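Local coordinates for protein SecB-like chaperone Rv1957 (Mycobacterium tuberculosis, PDB 5MTW) that acts as the homotetrameric chaperone of a toxin-antitoxin-chaperone system, binding the antitoxin HigA1 and preventing its aggregation, and is required for neutralisation of the toxin HigB1, at the interface of chains A and B. Residues are numbered along the deposited sequence; one frame, centred on the assembly and turned at random. Chains: chain A/B, SecB-like chaperone Rv1957.

The interface of chains A and B. Residues chain A 36-38; chain B 36-38.
A:Gln37 and B:Gln37 lie opposite each other in the strand register, their side chains alongside, at the centre of an antiparallel pairing between strand 26-40 of chain A and its copy in chain B. The two-fold relation shows in the bonding: A:Thr36 pairs with B:Ala38 and A:Ala38 with B:Thr36, and each pair exchanges hydrogen bonds in both directions. From A:Thr36 N to B:Ala38 O the distance is 2.9 Å. The return bond from B:Ala38 N to A:Thr36 O matches it, as does the symmetry-related pair, in which A:Ala38 N reaches B:Thr36 O and B:Thr36 N reaches A:Ala38 O. These paired backbone bonds on both flanks of the glutamines make this the close, regular part of the contact.

The glutamine side chains make a looser contact. Both leave the same face of the joined strands, opposite the threonine side chains, and run side by side. In A:Gln37, CG is anti to the backbone N (chi1 -177°) and the chain stays extended beyond it, carrying the amide well away from the backbone bonds. The aliphatic stems touch lightly, A:Gln37 CG lying 4.2 Å from B:Gln37 CG. At the tips the amide planes are turned 39° apart rather than stacked flat. As modelled, the carbonyl oxygens A:Gln37 OE1 and B:Gln37 OE1 meet at 3.1 Å; two acceptors clash there, making the modelled amide orientation doubtful. The backbone bonds fix the register of the pairing; the glutamine tips add contact but no dependable polar bond. By joining edge strands of neighbouring subunits into a continuous sheet, this patch helps assemble the chaperone's homotetramer.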
loop_
_atom_site.group_PDB
_atom_site.type_symbol
_atom_site.label_atom_id
_atom_site.label_comp_id
_atom_site.label_asym_id
_atom_site.label_seq_id
_atom_site.Cartn_x
_atom_site.Cartn_y
_atom_site.Cartn_z
ATOM N N THR A 36 11.674 9.718 -0.080
ATOM C CA THR A 36 11.391 9.299 -1.480
ATOM C C THR A 36 11.389 10.442 -2.530
ATOM O O THR A 36 11.086 11.560 -2.240
ATOM C CB THR A 36 10.084 8.475 -1.528
ATOM O OG1 THR A 36 9.941 7.989 -2.861
ATOM C CG2 THR A 36 8.904 9.235 -1.074
ATOM N N GLN A 37 11.723 10.127 -3.772
ATOM C CA GLN A 37 11.688 11.093 -4.842
ATOM C C GLN A 37 11.505 10.263 -6.125
ATOM O O GLN A 37 12.209 9.297 -6.314
ATOM C CB GLN A 37 13.007 11.859 -4.922
ATOM C CG GLN A 37 13.003 12.932 -5.980
ATOM C CD GLN A 37 14.293 13.770 -5.912
ATOM O OE1 GLN A 37 14.482 14.535 -4.984
ATOM N NE2 GLN A 37 15.159 13.627 -6.893
ATOM N N ALA A 38 10.507 10.580 -6.884
ATOM C CA ALA A 38 10.279 9.872 -8.155
ATOM C C ALA A 38 9.537 10.698 -9.194
ATOM O O ALA A 38 8.820 11.625 -8.859
ATOM C CB ALA A 38 9.451 8.640 -7.816
ATOM N N THR B 36 6.906 13.000 -7.130
ATOM C CA THR B 36 6.800 13.108 -5.706
ATOM C C THR B 36 8.171 13.283 -5.120
ATOM O O THR B 36 9.150 12.839 -5.708
ATOM C CB THR B 36 5.979 11.953 -5.050
ATOM O OG1 THR B 36 5.767 12.306 -3.687
ATOM C CG2 THR B 36 6.681 10.654 -5.085
ATOM N N GLN B 37 8.212 14.041 -4.040
ATOM C CA GLN B 37 9.429 14.275 -3.280
ATOM C C GLN B 37 8.977 14.433 -1.810
ATOM O O GLN B 37 8.115 15.250 -1.540
ATOM C CB GLN B 37 10.161 15.530 -3.779
ATOM C CG GLN B 37 11.541 15.630 -3.159
ATOM C CD GLN B 37 12.425 16.789 -3.670
ATOM O OE1 GLN B 37 12.563 17.011 -4.859
ATOM N NE2 GLN B 37 13.122 17.416 -2.762
ATOM N N ALA B 38 9.455 13.583 -0.923
ATOM C CA ALA B 38 9.020 13.651 0.531
ATOM C C ALA B 38 10.073 13.118 1.471
ATOM O O ALA B 38 10.898 12.265 1.134
ATOM C CB ALA B 38 7.757 12.864 0.746
#